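Local coordinates for protein putative secreted glycosylhydrolase (Parabacteroides distasonis ATCC 8503, PDB 3IMM) that is probably a secreted glycoside hydrolase of the 3-keto-disaccharide hydrolase family, with a concanavalin-like fold and a bound sodium ion, at residues F11-N14 with L15-A18; T155-P158 with D159-I163. One frame throughout, in Å; residues are numbered along the deposited sequence.

Following the chain from the N terminus, contact 1 (residues 11-18) closes the short loop between strand 8-9, at the margin of the six-stranded antiparallel sheet, and strand 18-19, at the margin of the five-stranded one. It therefore ties an edge of one sheet to an edge of the other. Contact 2 (residues 155-163) closes much later, a small hairpin within the long loop from strand 141-147, the far edge of the six-stranded sheet, to strand 179-182 inside the five-stranded one. The two neither nest nor cross; they follow in series on opposite sides of the chain's centre. The centres of contact 1 and contact 2 are about 37 Å apart, and the nearest atoms of contacts 1 and 2 about 25 Å apart.

Contact 1. Residues F11-N14 with L15-A18; sequences FGKN and LENA
Phe11 lays its ring obliquely against the methyl of Ala18, CD1 standing 3.5 Å from Ala18 CB, and its CB meets Leu15 CD2 at 3.8 Å. With CG anti to the carbonyl carbon, the ring stays on the side of the loop where Leu32, Ile40 and Thr42 also touch it. Shortening Phe11 to an alanine would take away the ring and is likely to leave a gap beside the Ala18 methyl and Ile40, Leu15 CD2 keeping little more than its contact with CB.

Two backbone bonds close the loop: Asn17 N donates to Phe11 O over 2.9 Å, and Glu16 N reaches Lys13 O at 3.0 Å. The loop comes from strand 8-9 of one sheet; Leu15 to Ala18 form a type I beta turn, closed by Ala18 N to Leu15 O, whose last residue opens strand 18-19 of the other. The Glu16 side chain runs alongside that of Lys13, pointing the same way: chi1 of 63° sets CG between backbone N and carbonyl carbon, and OE2 takes the backbone N-H of Lys13 at 2.8 Å. That N-H comes from above the carboxylate plane, 42° out of it, with a fairly straight angle of 155° at the hydrogen. Asn17 ND2 lies 3.4 Å from Gly12 CA, in the region a side chain at Gly12 would enter; positive phi there also favours glycine. A water links Gly12 O to Leu15 N, accepting from Leu15 N at 3.0 Å; its approach to Gly12 O, 2.5 Å, is doubtfully short.

Contact 2. Residues T155-P158 with D159-I163; sequences TKNP and DGSDI
The backbone doubles back through a type I turn from Asn157 to Gly160, the two arms running nearly opposite ways (162° between their end-to-end directions), with Lys156 bridged to Asp162. Three bonds define this small hairpin: Gly160 N to Asn157 O at 2.7 Å closes the turn, Asn157 N meets Ser161 O at 2.9 Å, and Ile163 N to Thr155 O at 2.8 Å joins the open ends. This is a type I turn with a G1 beta bulge; at the phi of 97° a side chain at Gly160 would be jammed against the preceding carbonyl O.

Asn157 points toward the second arm. Its CG is anti to the carbonyl carbon (chi1 -73°), and ND2 donates to Ser161 OG over 2.8 Å, with the hydroxyl oxygen close to the amide plane. Ser161 OG in turn donates to Asp159 OD1 at 2.7 Å, on its syn lone pair. The same Asp159 OD1 accepts Ser161 N at 3.0 Å from the anti side, out of the carboxylate plane, which makes an Asx turn. Both donors come from Ser161 and hold OD1; the hydroxyl, giving to OD1 and taking from Asn157 ND2, is fixed in its rotation. Ile163 crosses the amide obliquely and brings CG1 to 3.2 Å from Asn157 OD1. The extended Lys156 chain passes along the turn, CE 3.6 Å from Gly160 O.

Further bonds, Trp151 NE1 to Asn157 OD1 and Asn157 ND2 to Gly106 O, tie the hairpin to Trp151 earlier in the same loop and to the loop of Gly106 and His107, where His107 touches both Asn157 and Ile163. The chain has no helix: this hairpin turn lies between strand 141-147 and strand 179-182.

Contact 1. Residues F11-N14 with L15-A18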
loop_
_atom_site.group_PDB
_atom_site.type_symbol
_atom_site.label_atom_id
_atom_site.label_comp_id
_atom_site.label_asym_id
_atom_site.label_seq_id
_atom_site.Cartn_x
_atom_site.Cartn_y
_atom_site.Cartn_z
ATOM N N PHE A 11 -12.967 3.100 -6.322
ATOM C CA PHE A 11 -12.957 4.340 -7.069
ATOM C C PHE A 11 -14.228 4.473 -7.879
ATOM O O PHE A 11 -14.292 5.312 -8.770
ATOM C CB PHE A 11 -11.710 4.473 -7.981
ATOM C CG PHE A 11 -10.396 4.468 -7.248
ATOM C CD1 PHE A 11 -10.175 5.303 -6.147
ATOM C CD2 PHE A 11 -9.359 3.639 -7.672
ATOM C CE1 PHE A 11 -8.963 5.293 -5.478
ATOM C CE2 PHE A 11 -8.121 3.666 -7.035
ATOM C CZ PHE A 11 -7.922 4.483 -5.926
ATOM N N GLY A 12 -15.244 3.683 -7.543
ATOM C CA GLY A 12 -16.462 3.610 -8.314
ATOM C C GLY A 12 -16.216 3.071 -9.697
ATOM O O GLY A 12 -15.190 2.481 -9.948
ATOM N N LYS A 13 -17.152 3.313 -10.610
ATOM C CA LYS A 13 -16.968 2.963 -12.022
ATOM C C LYS A 13 -16.328 4.118 -12.749
ATOM O O LYS A 13 -16.615 5.287 -12.472
ATOM C CB LYS A 13 -18.298 2.665 -12.669
ATOM C CG LYS A 13 -19.155 1.657 -11.934
ATOM C CD LYS A 13 -20.615 1.743 -12.442
ATOM C CE LYS A 13 -20.958 0.591 -13.351
ATOM N NZ LYS A 13 -20.906 -0.709 -12.578
ATOM N N ASN A 14 -15.440 3.781 -13.675
ATOM C CA ASN A 14 -14.741 4.771 -14.502
ATOM C C ASN A 14 -13.991 5.830 -13.686
ATOM O O ASN A 14 -13.879 6.993 -14.102
ATOM C CB ASN A 14 -15.738 5.423 -15.466
ATOM C CG ASN A 14 -16.558 4.400 -16.199
ATOM O OD1 ASN A 14 -16.024 3.381 -16.653
ATOM N ND2 ASN A 14 -17.864 4.616 -16.252
ATOM N N LEU A 15 -13.510 5.402 -12.518
ATOM C CA LEU A 15 -12.768 6.248 -11.597
ATOM C C LEU A 15 -13.564 7.485 -11.126
ATOM O O LEU A 15 -12.987 8.451 -10.630
ATOM C CB LEU A 15 -11.374 6.597 -12.175
ATOM C CG LEU A 15 -10.513 5.393 -12.652
ATOM C CD1 LEU A 15 -9.203 5.810 -13.347
ATOM C CD2 LEU A 15 -10.195 4.446 -11.507
ATOM N N GLU A 16 -14.890 7.407 -11.198
ATOM C CA GLU A 16 -15.779 8.531 -10.847
ATOM C C GLU A 16 -15.588 9.018 -9.418
ATOM O O GLU A 16 -15.815 10.203 -9.126
ATOM C CB GLU A 16 -17.240 8.126 -11.052
ATOM C CG GLU A 16 -17.680 6.970 -10.128
ATOM C CD GLU A 16 -18.992 6.307 -10.528
ATOM O OE1 GLU A 16 -19.826 6.957 -11.192
ATOM O OE2 GLU A 16 -19.191 5.142 -10.121
ATOM N N ASN A 17 -15.177 8.109 -8.525
ATOM C CA ASN A 17 -14.974 8.432 -7.109
ATOM C C ASN A 17 -13.520 8.606 -6.700
ATOM O O ASN A 17 -13.218 8.566 -5.507
ATOM C CB ASN A 17 -15.634 7.374 -6.216
ATOM C CG ASN A 17 -17.105 7.260 -6.480
ATOM O OD1 ASN A 17 -17.729 8.241 -6.858
ATOM N ND2 ASN A 17 -17.673 6.073 -6.302
ATOM N N ALA A 18 -12.652 8.904 -7.676
ATOM C CA ALA A 18 -11.248 9.144 -7.425
ATOM C C ALA A 18 -10.787 10.545 -7.809
ATOM O O ALA A 18 -11.342 11.171 -8.727
ATOM C CB ALA A 18 -10.388 8.115 -8.172
HETATM O O HOH W 1 -13.167 2.626 -11.336
#

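Contact 2. Residues T155-P158 with D159-I163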
loop_
_atom_site.group_PDB
_atom_site.type_symbol
_atom_site.label_atom_id
_atom_site.label_comp_id
_atom_site.label_asym_id
_atom_site.label_seq_id
_atom_site.Cartn_x
_atom_site.Cartn_y
_atom_site.Cartn_z
ATOM N N THR A 155 11.838 7.453 14.761
ATOM C CA THR A 155 13.184 7.212 14.237
ATOM C C THR A 155 13.616 5.718 14.321
ATOM O O THR A 155 14.458 5.252 13.515
ATOM C CB THR A 155 14.239 8.155 14.917
ATOM O OG1 THR A 155 14.291 7.909 16.320
ATOM C CG2 THR A 155 13.902 9.645 14.743
ATOM N N LYS A 156 13.052 4.966 15.269
ATOM C CA LYS A 156 13.441 3.582 15.449
ATOM C C LYS A 156 12.231 2.664 15.557
ATOM O O LYS A 156 11.266 2.971 16.246
ATOM C CB LYS A 156 14.344 3.451 16.677
ATOM C CG LYS A 156 15.189 2.190 16.665
ATOM C CD LYS A 156 16.130 2.112 17.899
ATOM C CE LYS A 156 16.592 0.699 18.098
ATOM N NZ LYS A 156 17.578 0.497 19.167
ATOM N N ASN A 157 12.281 1.548 14.840
ATOM C CA ASN A 157 11.167 0.590 14.798
ATOM C C ASN A 157 11.255 -0.368 15.946
ATOM O O ASN A 157 12.357 -0.652 16.437
ATOM C CB ASN A 157 11.199 -0.214 13.497
ATOM C CG ASN A 157 10.783 0.591 12.297
ATOM O OD1 ASN A 157 9.724 1.234 12.293
ATOM N ND2 ASN A 157 11.631 0.577 11.252
ATOM N N PRO A 158 10.108 -0.920 16.370
ATOM C CA PRO A 158 10.142 -1.964 17.393
ATOM C C PRO A 158 11.090 -3.123 17.083
ATOM O O PRO A 158 11.631 -3.730 17.986
ATOM C CB PRO A 158 8.689 -2.449 17.437
ATOM C CG PRO A 158 7.892 -1.289 17.027
ATOM C CD PRO A 158 8.726 -0.641 15.944
ATOM N N ASP A 159 11.293 -3.429 15.816
ATOM C CA ASP A 159 12.284 -4.456 15.424
ATOM C C ASP A 159 13.751 -3.977 15.413
ATOM O O ASP A 159 14.645 -4.752 15.111
ATOM C CB ASP A 159 11.897 -5.093 14.073
ATOM C CG ASP A 159 12.262 -4.214 12.865
ATOM O OD1 ASP A 159 12.783 -3.081 13.016
ATOM O OD2 ASP A 159 12.026 -4.686 11.745
ATOM N N GLY A 160 13.987 -2.714 15.755
ATOM C CA GLY A 160 15.360 -2.190 15.926
ATOM C C GLY A 160 15.949 -1.452 14.733
ATOM O O GLY A 160 16.983 -0.798 14.856
ATOM N N SER A 161 15.282 -1.549 13.583
ATOM C CA SER A 161 15.724 -0.901 12.368
ATOM C C SER A 161 15.391 0.592 12.399
ATOM O O SER A 161 14.424 1.023 13.032
ATOM C CB SER A 161 15.076 -1.561 11.143
ATOM O OG SER A 161 13.671 -1.388 11.136
ATOM N N ASP A 162 16.184 1.386 11.698
ATOM C CA ASP A 162 15.931 2.834 11.690
ATOM C C ASP A 162 14.832 3.138 10.679
ATOM O O ASP A 162 14.810 2.556 9.611
ATOM C CB ASP A 162 17.194 3.666 11.441
ATOM C CG ASP A 162 17.840 3.358 10.119
ATOM O OD1 ASP A 162 18.356 2.232 9.999
ATOM O OD2 ASP A 162 17.862 4.242 9.223
ATOM N N ILE A 163 13.934 4.052 11.060
ATOM C CA ILE A 163 12.886 4.557 10.175
ATOM C C ILE A 163 13.499 5.599 9.243
ATOM O O ILE A 163 14.197 6.494 9.715
ATOM C CB ILE A 163 11.714 5.202 10.991
ATOM C CG1 ILE A 163 11.002 4.130 11.878
ATOM C CG2 ILE A 163 10.732 5.872 10.035
ATOM C CD1 ILE A 163 10.260 4.679 13.094
#